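Local atomic coordinates of GENE 22 product (PDB entry 2XC8), a protein that is of unknown function but resembles in fold a domain of the lactococcal phage p2 receptor-binding protein, which may point to a role in host adsorption. Residues B[2-8]-B[111-117]; B[10-14]-B[93-97]; B[55-61]-B[74-80]. One frame throughout, in Å; residues are numbered along the deposited sequence.

All three contacts involve the five-stranded mixed sheet of this all-beta protein and are nested along the chain, contact 3 inside contact 2 and contact 2 inside contact 1. Contact 1 pairs the edge strand 2-8 with 111-117, and contact 3 forms the hairpin at the other edge within the chain; their centres lie about 17 Å apart, their nearest atoms about 7 Å. Contact 2 packs strand 93-97, from mid-sheet, against strand 11-13 of the second sheet, its centre about 12 Å from that of contact 1 and 19 Å from that of contact 3. It touches both: Tyr116 CD2 meets Met96 SE at 3.6 Å, and Tyr97 CD2 meets Tyr61 CE1 at 3.5 Å.

Contact 1: B[2-8]-B[111-117]; sequences IEIVNRK and GTIFLYE
This is a parallel strand pair at one edge of the mixed sheet, joining strands 2-8 and 109-117. Both segments are extended, their axes 4.3 Å apart at closest and 29° from parallel. The register is unbroken from Ile2-Gly111 to Lys8-Glu117 (CA-CA 4.7 Å at both ends). Glu3, Val5 and Arg7 each donate from N and accept at O, bonding to the residues that flank their register partner. Val5 N to Ile113 O and Leu115 N to Val5 O, both 2.8 Å, thus bracket Phe114; Glu3 bonds likewise to Gly111 and Ile113, Arg7 to Leu115 and Glu117. Ile2, Ile4, Ile113 and Leu115, all m,t, lie side by side on one face, where Ile2 CG2 meets Ile113 CG1 and Ile4 CG2 meets Leu115 CD1, both at 3.7 Å. On the face of Glu3, Val5, Thr112 and Phe114 (chi1 m), Val5 CB lies 3.9 Å from Phe114 CD1. Ile4 N bonds to Glu16 of the second subunit. The pairing thus rests on main-chain hydrogen bonds, with apolar contacts on both faces.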
loop_
_atom_site.group_PDB
_atom_site.type_symbol
_atom_site.label_atom_id
_atom_site.label_comp_id
_atom_site.label_asym_id
_atom_site.label_seq_id
_atom_site.Cartn_x
_atom_site.Cartn_y
_atom_site.Cartn_z
ATOM N N ILE B 2 10.342 -0.185 1.339
ATOM C CA ILE B 2 9.366 0.496 2.186
ATOM C C ILE B 2 8.185 -0.431 2.477
ATOM O O ILE B 2 7.343 -0.696 1.614
ATOM C CB ILE B 2 8.911 1.859 1.602
ATOM C CG1 ILE B 2 10.124 2.775 1.389
ATOM C CG2 ILE B 2 7.905 2.528 2.535
ATOM C CD1 ILE B 2 9.843 4.019 0.568
ATOM N N GLU B 3 8.160 -0.921 3.713
ATOM C CA GLU B 3 7.164 -1.873 4.189
ATOM C C GLU B 3 5.834 -1.174 4.463
ATOM O O GLU B 3 5.799 0.033 4.711
ATOM C CB GLU B 3 7.674 -2.541 5.470
ATOM C CG GLU B 3 7.024 -3.880 5.801
ATOM C CD GLU B 3 7.221 -4.296 7.253
ATOM O OE1 GLU B 3 7.753 -3.494 8.052
ATOM O OE2 GLU B 3 6.835 -5.433 7.598
ATOM N N ILE B 4 4.745 -1.936 4.413
ATOM C CA ILE B 4 3.429 -1.407 4.756
ATOM C C ILE B 4 2.894 -2.067 6.026
ATOM O O ILE B 4 2.885 -3.299 6.146
ATOM C CB ILE B 4 2.437 -1.512 3.569
ATOM C CG1 ILE B 4 2.827 -0.483 2.497
ATOM C CG2 ILE B 4 0.991 -1.313 4.037
ATOM C CD1 ILE B 4 1.929 -0.444 1.272
ATOM N N VAL B 5 2.470 -1.231 6.973
ATOM C CA VAL B 5 1.925 -1.707 8.242
ATOM C C VAL B 5 0.474 -1.255 8.424
ATOM O O VAL B 5 0.192 -0.071 8.631
ATOM C CB VAL B 5 2.815 -1.291 9.454
ATOM C CG1 VAL B 5 2.126 -1.623 10.779
ATOM C CG2 VAL B 5 4.165 -1.999 9.387
ATOM N N ASN B 6 -0.435 -2.222 8.317
ATOM C CA ASN B 6 -1.855 -2.006 8.562
ATOM C C ASN B 6 -2.158 -2.154 10.049
ATOM O O ASN B 6 -1.739 -3.131 10.675
ATOM C CB ASN B 6 -2.701 -3.010 7.767
ATOM C CG ASN B 6 -2.538 -2.861 6.263
ATOM O OD1 ASN B 6 -2.128 -3.797 5.577
ATOM N ND2 ASN B 6 -2.863 -1.681 5.742
ATOM N N ARG B 7 -2.878 -1.186 10.614
ATOM C CA ARG B 7 -3.289 -1.259 12.018
ATOM C C ARG B 7 -4.692 -0.707 12.264
ATOM O O ARG B 7 -5.078 0.318 11.698
ATOM C CB ARG B 7 -2.284 -0.551 12.935
ATOM C CG ARG B 7 -2.526 -0.853 14.417
ATOM C CD ARG B 7 -1.591 -0.077 15.327
ATOM N NE ARG B 7 -1.587 -0.654 16.672
ATOM C CZ ARG B 7 -0.600 -1.394 17.170
ATOM N NH1 ARG B 7 0.488 -1.643 16.446
ATOM N NH2 ARG B 7 -0.696 -1.877 18.402
ATOM N N LYS B 8 -5.441 -1.402 13.119
ATOM C CA LYS B 8 -6.760 -0.957 13.555
ATOM C C LYS B 8 -6.622 0.031 14.709
ATOM O O LYS B 8 -6.043 -0.293 15.750
ATOM C CB LYS B 8 -7.625 -2.152 13.968
ATOM C CG LYS B 8 -8.025 -3.057 12.810
ATOM C CD LYS B 8 -8.785 -4.280 13.290
ATOM C CE LYS B 8 -9.171 -5.174 12.122
ATOM N NZ LYS B 8 -9.897 -6.395 12.573
ATOM N N GLY B 111 12.231 1.660 5.149
ATOM C CA GLY B 111 11.263 2.298 6.032
ATOM C C GLY B 111 9.880 1.682 6.042
ATOM O O GLY B 111 9.698 0.518 5.673
ATOM N N THR B 112 8.904 2.481 6.467
ATOM C CA THR B 112 7.541 2.006 6.684
ATOM C C THR B 112 6.420 2.994 6.358
ATOM O O THR B 112 6.531 4.194 6.625
ATOM C CB THR B 112 7.314 1.622 8.172
ATOM O OG1 THR B 112 8.395 0.803 8.635
ATOM C CG2 THR B 112 6.006 0.865 8.350
ATOM N N ILE B 113 5.351 2.467 5.764
ATOM C CA ILE B 113 4.173 3.276 5.470
ATOM C C ILE B 113 3.129 2.703 6.431
ATOM O O ILE B 113 2.782 1.520 6.352
ATOM C CB ILE B 113 3.675 3.205 4.000
ATOM C CG1 ILE B 113 4.585 4.030 3.084
ATOM C CG2 ILE B 113 2.229 3.697 3.887
ATOM C CD1 ILE B 113 4.416 3.740 1.597
ATOM N N PHE B 114 2.652 3.539 7.349
ATOM C CA PHE B 114 1.633 3.132 8.314
ATOM C C PHE B 114 0.240 3.473 7.790
ATOM O O PHE B 114 -0.085 4.644 7.577
ATOM C CB PHE B 114 1.872 3.799 9.675
ATOM C CG PHE B 114 3.094 3.297 10.400
ATOM C CD1 PHE B 114 3.014 2.199 11.251
ATOM C CD2 PHE B 114 4.322 3.934 10.243
ATOM C CE1 PHE B 114 4.142 1.735 11.929
ATOM C CE2 PHE B 114 5.455 3.478 10.915
ATOM C CZ PHE B 114 5.364 2.376 11.758
ATOM N N LEU B 115 -0.573 2.440 7.574
ATOM C CA LEU B 115 -1.938 2.614 7.080
ATOM C C LEU B 115 -2.956 2.286 8.165
ATOM O O LEU B 115 -3.155 1.119 8.514
ATOM C CB LEU B 115 -2.185 1.753 5.833
ATOM C CG LEU B 115 -1.397 2.039 4.549
ATOM C CD1 LEU B 115 -1.782 1.043 3.469
ATOM C CD2 LEU B 115 -1.613 3.465 4.050
ATOM N N TYR B 116 -3.600 3.323 8.695
ATOM C CA TYR B 116 -4.539 3.151 9.800
ATOM C C TYR B 116 -5.928 2.781 9.286
ATOM O O TYR B 116 -6.430 3.352 8.314
ATOM C CB TYR B 116 -4.434 4.304 10.804
ATOM C CG TYR B 116 -3.054 4.400 11.425
ATOM C CD1 TYR B 116 -2.678 3.566 12.481
ATOM C CD2 TYR B 116 -2.114 5.305 10.936
ATOM C CE1 TYR B 116 -1.404 3.644 13.041
ATOM C CE2 TYR B 116 -0.841 5.393 11.488
ATOM C CZ TYR B 116 -0.492 4.560 12.540
ATOM O OH TYR B 116 0.766 4.645 13.090
ATOM N N GLU B 117 -6.528 1.814 9.978
ATOM C CA GLU B 117 -7.827 1.282 9.594
ATOM C C GLU B 117 -8.902 1.384 10.682
ATOM O O GLU B 117 -8.586 1.589 11.858
ATOM C CB GLU B 117 -7.502 -0.192 9.355
ATOM C CG GLU B 117 -8.187 -0.853 8.174
ATOM C CD GLU B 117 -7.745 -2.303 8.022
ATOM O OE1 GLU B 117 -8.514 -3.202 8.430
ATOM O OE2 GLU B 117 -6.626 -2.545 7.513
#

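Contact 2: B[10-14]-B[93-97]; sequences VWYLT and RLIMY
A classic beta bulge marks this contact: Ile95 and Met96 both lie opposite Leu62 of the neighbouring strand. Ile95 departs from extended geometry at phi/psi -99/-54°, while Met96 returns to it at -156/156°, so that these consecutive residues both direct their CA-to-CB bonds toward strand 11-13, where regular alternation would send only one. No hydrogen bond joins the two segments. Their strands, 11-13 and 93-97, cross face to face at -56° with axes 8.2 Å apart at closest, and the nearest CA pair is Trp11-Ile95 at 7.7 Å. Side chains fill the gap. Trp11 (chi1 m, chi2 89°) sets its indole against Ile95 (m, m), whose CD1 lies over one ring face; the closest atoms are Trp11 CE3 and Ile95 CG2, 4.1 Å apart. Arg93 reaches the same ring with its side chain extended, bringing NH2 to 3.6 Å from Trp11 NE1. Selenomethionine Met96 (p, t, p) crosses the gap to place SE 3.9 Å from Leu13 CB and CE 3.9 Å from Trp11 O. Trp11 and Leu13 point toward segment 93-97, whereas the intervening Tyr12 turns away, the alternation expected of a strand packing by one face. The arrangement is sheet-on-sheet packing, as in a beta sandwich. Around it, strand 11-13 pairs with strand 23-33, whose Leu31 touches Trp11, Ile95 and Met96; strand 56-64 is hydrogen-bonded to 93-97 through Leu62 and Met64, while Tyr116 of strand 109-117 packs against both Tyr12 and Met96.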
loop_
_atom_site.group_PDB
_atom_site.type_symbol
_atom_site.label_atom_id
_atom_site.label_comp_id
_atom_site.label_asym_id
_atom_site.label_seq_id
_atom_site.Cartn_x
_atom_site.Cartn_y
_atom_site.Cartn_z
ATOM N N VAL B 10 -8.516 3.859 16.654
ATOM C CA VAL B 10 -9.629 4.798 16.811
ATOM C C VAL B 10 -9.497 5.917 15.776
ATOM O O VAL B 10 -10.451 6.232 15.062
ATOM C CB VAL B 10 -9.690 5.384 18.249
ATOM C CG1 VAL B 10 -10.841 6.378 18.389
ATOM C CG2 VAL B 10 -9.826 4.269 19.282
ATOM N N TRP B 11 -8.301 6.500 15.704
ATOM C CA TRP B 11 -7.968 7.483 14.681
ATOM C C TRP B 11 -7.427 6.777 13.444
ATOM O O TRP B 11 -6.382 6.125 13.501
ATOM C CB TRP B 11 -6.934 8.480 15.204
ATOM C CG TRP B 11 -7.459 9.434 16.231
ATOM C CD1 TRP B 11 -7.484 9.249 17.582
ATOM C CD2 TRP B 11 -8.023 10.729 15.991
ATOM N NE1 TRP B 11 -8.034 10.347 18.201
ATOM C CE2 TRP B 11 -8.373 11.270 17.248
ATOM C CE3 TRP B 11 -8.270 11.484 14.837
ATOM C CZ2 TRP B 11 -8.955 12.534 17.384
ATOM C CZ3 TRP B 11 -8.852 12.738 14.973
ATOM C CH2 TRP B 11 -9.188 13.250 16.239
ATOM N N TYR B 12 -8.148 6.904 12.333
ATOM C CA TYR B 12 -7.721 6.293 11.075
ATOM C C TYR B 12 -7.867 7.226 9.876
ATOM O O TYR B 12 -8.717 8.120 9.864
ATOM C CB TYR B 12 -8.430 4.951 10.836
ATOM C CG TYR B 12 -9.936 5.015 10.676
ATOM C CD1 TYR B 12 -10.519 5.061 9.409
ATOM C CD2 TYR B 12 -10.776 4.997 11.788
ATOM C CE1 TYR B 12 -11.902 5.107 9.254
ATOM C CE2 TYR B 12 -12.159 5.044 11.645
ATOM C CZ TYR B 12 -12.715 5.096 10.375
ATOM O OH TYR B 12 -14.083 5.144 10.229
ATOM N N LEU B 13 -7.021 6.998 8.874
ATOM C CA LEU B 13 -6.938 7.850 7.695
ATOM C C LEU B 13 -7.262 7.059 6.429
ATOM O O LEU B 13 -6.667 6.008 6.175
ATOM C CB LEU B 13 -5.538 8.470 7.607
ATOM C CG LEU B 13 -5.209 9.483 6.507
ATOM C CD1 LEU B 13 -5.988 10.779 6.684
ATOM C CD2 LEU B 13 -3.713 9.761 6.474
ATOM N N THR B 14 -8.209 7.570 5.644
ATOM C CA THR B 14 -8.655 6.901 4.418
ATOM C C THR B 14 -7.822 7.300 3.198
ATOM O O THR B 14 -8.038 6.788 2.094
ATOM C CB THR B 14 -10.155 7.155 4.132
ATOM O OG1 THR B 14 -10.391 8.563 4.006
ATOM C CG2 THR B 14 -11.026 6.589 5.251
ATOM N N ARG B 93 -1.748 19.164 18.015
ATOM C CA ARG B 93 -1.846 17.780 18.379
ATOM C C ARG B 93 -1.393 16.853 17.269
ATOM O O ARG B 93 -1.903 16.834 16.211
ATOM C CB ARG B 93 -3.264 17.448 18.813
ATOM C CG ARG B 93 -3.400 16.067 19.358
ATOM C CD ARG B 93 -4.788 15.644 19.676
ATOM N NE ARG B 93 -4.775 14.213 19.876
ATOM C CZ ARG B 93 -5.832 13.457 20.113
ATOM N NH1 ARG B 93 -7.030 13.980 20.186
ATOM N NH2 ARG B 93 -5.679 12.164 20.287
ATOM N N LEU B 94 -0.402 16.053 17.572
ATOM C CA LEU B 94 0.085 15.094 16.628
ATOM C C LEU B 94 -0.818 13.890 16.616
ATOM O O LEU B 94 -1.097 13.299 17.610
ATOM C CB LEU B 94 1.531 14.711 16.880
ATOM C CG LEU B 94 2.186 13.635 16.029
ATOM C CD1 LEU B 94 2.561 14.048 14.674
ATOM C CD2 LEU B 94 3.366 13.190 16.732
ATOM N N ILE B 95 -1.282 13.567 15.437
ATOM C CA ILE B 95 -2.259 12.546 15.250
ATOM C C ILE B 95 -1.574 11.282 14.833
ATOM O O ILE B 95 -1.764 10.299 15.446
ATOM C CB ILE B 95 -3.334 12.972 14.225
ATOM C CG1 ILE B 95 -4.078 14.227 14.675
ATOM C CG2 ILE B 95 -4.267 11.885 13.979
ATOM C CD1 ILE B 95 -4.818 14.132 15.958
HETATM N N MSE B 96 -0.768 11.329 13.793
HETATM C CA MSE B 96 -0.050 10.165 13.330
HETATM C C MSE B 96 1.234 10.368 12.531
HETATM O O MSE B 96 1.446 11.393 11.958
HETATM C CB MSE B 96 -0.958 9.252 12.527
HETATM C CG MSE B 96 -1.545 9.868 11.319
HETATM SE SE MSE B 96 -2.711 8.841 10.278
HETATM C CE MSE B 96 -4.028 8.462 11.507
ATOM N N TYR B 97 2.097 9.363 12.550
ATOM C CA TYR B 97 3.326 9.399 11.766
ATOM C C TYR B 97 3.201 8.362 10.669
ATOM O O TYR B 97 3.734 7.298 10.800
ATOM C CB TYR B 97 4.646 9.076 12.489
ATOM C CG TYR B 97 4.837 9.547 13.881
ATOM C CD1 TYR B 97 4.275 8.866 14.933
ATOM C CD2 TYR B 97 5.659 10.618 14.163
ATOM C CE1 TYR B 97 4.448 9.280 16.209
ATOM C CE2 TYR B 97 5.860 11.032 15.435
ATOM C CZ TYR B 97 5.252 10.363 16.465
ATOM O OH TYR B 97 5.410 10.743 17.765
#

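Contact 3: B[55-61]-B[74-80]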
loop_
_atom_site.group_PDB
_atom_site.type_symbol
_atom_site.label_atom_id
_atom_site.label_comp_id
_atom_site.label_asym_id
_atom_site.label_seq_id
_atom_site.Cartn_x
_atom_site.Cartn_y
_atom_site.Cartn_z
ATOM N N PRO B 55 22.993 9.249 4.755
ATOM C CA PRO B 55 21.675 8.683 4.496
ATOM C C PRO B 55 20.731 9.775 4.984
ATOM O O PRO B 55 21.089 10.543 5.881
ATOM C CB PRO B 55 21.605 7.473 5.435
ATOM C CG PRO B 55 23.013 7.118 5.744
ATOM C CD PRO B 55 23.782 8.388 5.661
ATOM N N VAL B 56 19.543 9.844 4.394
ATOM C CA VAL B 56 18.567 10.869 4.756
ATOM C C VAL B 56 17.308 10.240 5.346
ATOM O O VAL B 56 16.731 9.325 4.758
ATOM C CB VAL B 56 18.188 11.756 3.544
ATOM C CG1 VAL B 56 17.257 12.864 3.976
ATOM C CG2 VAL B 56 19.429 12.347 2.892
ATOM N N GLU B 57 16.891 10.737 6.509
ATOM C CA GLU B 57 15.656 10.294 7.152
ATOM C C GLU B 57 14.507 11.236 6.812
ATOM O O GLU B 57 14.617 12.450 6.994
ATOM C CB GLU B 57 15.828 10.226 8.669
ATOM C CG GLU B 57 16.760 9.131 9.157
ATOM C CD GLU B 57 16.894 9.109 10.670
ATOM O OE1 GLU B 57 16.738 10.171 11.312
ATOM O OE2 GLU B 57 17.162 8.020 11.219
ATOM N N TYR B 58 13.410 10.667 6.319
ATOM C CA TYR B 58 12.205 11.434 6.024
ATOM C C TYR B 58 11.089 11.071 6.989
ATOM O O TYR B 58 10.797 9.891 7.200
ATOM C CB TYR B 58 11.751 11.205 4.583
ATOM C CG TYR B 58 12.627 11.880 3.559
ATOM C CD1 TYR B 58 12.399 13.205 3.186
ATOM C CD2 TYR B 58 13.685 11.199 2.962
ATOM C CE1 TYR B 58 13.203 13.833 2.244
ATOM C CE2 TYR B 58 14.493 11.817 2.017
ATOM C CZ TYR B 58 14.248 13.134 1.665
ATOM O OH TYR B 58 15.042 13.754 0.731
HETATM N N MSE B 59 10.463 12.083 7.552
HETATM C CA MSE B 59 9.395 11.934 8.496
HETATM C C MSE B 59 8.182 12.772 8.242
HETATM O O MSE B 59 8.233 13.959 8.213
HETATM C CB MSE B 59 9.908 12.243 9.872
HETATM C CG MSE B 59 9.591 11.190 10.835
HETATM SE SE MSE B 59 10.986 9.964 11.180
HETATM C CE MSE B 59 11.432 10.722 12.827
ATOM N N LEU B 60 7.064 12.109 8.065
ATOM C CA LEU B 60 5.821 12.806 7.753
ATOM C C LEU B 60 4.880 12.813 8.956
ATOM O O LEU B 60 4.593 11.765 9.537
ATOM C CB LEU B 60 5.145 12.164 6.534
ATOM C CG LEU B 60 3.884 12.808 5.948
ATOM C CD1 LEU B 60 4.178 14.168 5.321
ATOM C CD2 LEU B 60 3.250 11.880 4.924
ATOM N N TYR B 61 4.413 14.004 9.323
ATOM C CA TYR B 61 3.538 14.178 10.481
ATOM C C TYR B 61 2.147 14.657 10.079
ATOM O O TYR B 61 2.006 15.553 9.245
ATOM C CB TYR B 61 4.143 15.173 11.480
ATOM C CG TYR B 61 5.580 14.900 11.870
ATOM C CD1 TYR B 61 5.923 13.763 12.603
ATOM C CD2 TYR B 61 6.594 15.791 11.525
ATOM C CE1 TYR B 61 7.244 13.514 12.967
ATOM C CE2 TYR B 61 7.918 15.552 11.886
ATOM C CZ TYR B 61 8.234 14.413 12.606
ATOM O OH TYR B 61 9.540 14.172 12.965
ATOM N N SER B 74 3.184 17.953 8.023
ATOM C CA SER B 74 4.532 18.467 8.239
ATOM C C SER B 74 5.547 17.399 7.857
ATOM O O SER B 74 5.319 16.209 8.086
ATOM C CB SER B 74 4.734 18.876 9.697
ATOM O OG SER B 74 4.160 20.144 9.956
ATOM N N LEU B 75 6.661 17.825 7.269
ATOM C CA LEU B 75 7.728 16.902 6.901
ATOM C C LEU B 75 9.047 17.303 7.541
ATOM O O LEU B 75 9.482 18.452 7.432
ATOM C CB LEU B 75 7.887 16.819 5.377
ATOM C CG LEU B 75 8.945 15.879 4.784
ATOM C CD1 LEU B 75 8.501 14.421 4.844
ATOM C CD2 LEU B 75 9.259 16.277 3.351
ATOM N N CYS B 76 9.672 16.344 8.215
ATOM C CA CYS B 76 11.015 16.533 8.733
ATOM C C CYS B 76 12.012 15.719 7.918
ATOM O O CYS B 76 11.767 14.555 7.588
ATOM C CB CYS B 76 11.096 16.157 10.213
ATOM S SG CYS B 76 12.713 16.473 10.950
ATOM N N LYS B 77 13.116 16.342 7.566
ATOM C CA LYS B 77 14.227 15.712 6.915
ATOM C C LYS B 77 15.491 15.792 7.765
ATOM O O LYS B 77 15.870 16.794 8.258
ATOM C CB LYS B 77 14.459 16.383 5.580
ATOM C CG LYS B 77 15.219 15.610 4.569
ATOM C CD LYS B 77 15.825 16.511 3.508
ATOM C CE LYS B 77 16.875 15.792 2.676
ATOM N NZ LYS B 77 16.988 16.256 1.284
ATOM N N ALA B 78 16.147 14.687 7.936
ATOM C CA ALA B 78 17.383 14.652 8.711
ATOM C C ALA B 78 18.498 13.937 7.963
ATOM O O ALA B 78 18.287 12.874 7.379
ATOM C CB ALA B 78 17.148 13.999 10.065
ATOM N N TYR B 79 19.685 14.534 7.990
ATOM C CA TYR B 79 20.873 13.935 7.401
ATOM C C TYR B 79 21.593 13.136 8.478
ATOM O O TYR B 79 22.003 13.693 9.501
ATOM C CB TYR B 79 21.788 15.019 6.823
ATOM C CG TYR B 79 21.155 15.837 5.717
ATOM C CD1 TYR B 79 21.387 15.530 4.376
ATOM C CD2 TYR B 79 20.318 16.917 6.010
ATOM C CE1 TYR B 79 20.806 16.277 3.355
ATOM C CE2 TYR B 79 19.731 17.668 4.998
ATOM C CZ TYR B 79 19.979 17.344 3.674
ATOM O OH TYR B 79 19.403 18.085 2.670
ATOM N N LEU B 80 21.726 11.830 8.255
ATOM C CA LEU B 80 22.372 10.945 9.224
ATOM C C LEU B 80 23.884 11.163 9.277
ATOM O O LEU B 80 24.660 10.416 8.672
ATOM C CB LEU B 80 22.037 9.471 8.951
ATOM C CG LEU B 80 20.690 8.921 9.437
ATOM C CD1 LEU B 80 20.567 7.443 9.072
ATOM C CD2 LEU B 80 20.513 9.110 10.945
#
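Leu80 (90 Å²), Glu57 (83 Å²) and Ser74 (71 Å²) lose the most surface here, and they trace the pairing from one end to the other. Leu80 closes the open end of the two strands: its N donates to Pro55 O at 2.8 Å, its CD1 packs on Pro55 CB at 3.8 Å, and its CD2 lies 3.5 Å from Glu57 OE2. Glu57 forms a hydrogen-bonded antiparallel pair with Ala78, Glu57 N to Ala78 O at 2.7 Å and Ala78 N to Glu57 O at 2.9 Å. Met59-Cys76 and Tyr61-Ser74 repeat this pattern. Ser74 N reaches Tyr61 O at 2.9 Å and Tyr61 N reaches Ser74 O at 2.7 Å, while the serine hydroxyl bonds to His63 NE2 and the tyrosine side chain lies along the same face, its CE2 3.6 Å from Cys76 CB. That face also carries the disulfide from Cys76 to Cys86, tying the strand to the loop beyond it. On the face of Val56, Tyr58 and Leu60, Tyr58 OH bonds to Thr49 O and accepts a weak hydrogen bond from Lys77 NZ at 3.2 Å; Leu60 and Leu75 pack on Phe46 of strand 37-47. Strand 56-64 pairs on its other side with 93-103. With axes 4.6 Å apart and 166° between directions, this is a regular antiparallel beta hairpin, the outermost pair of the sheet within the chain, an edge that a strand of the third subunit extends by parallel pairing with residues 74-76.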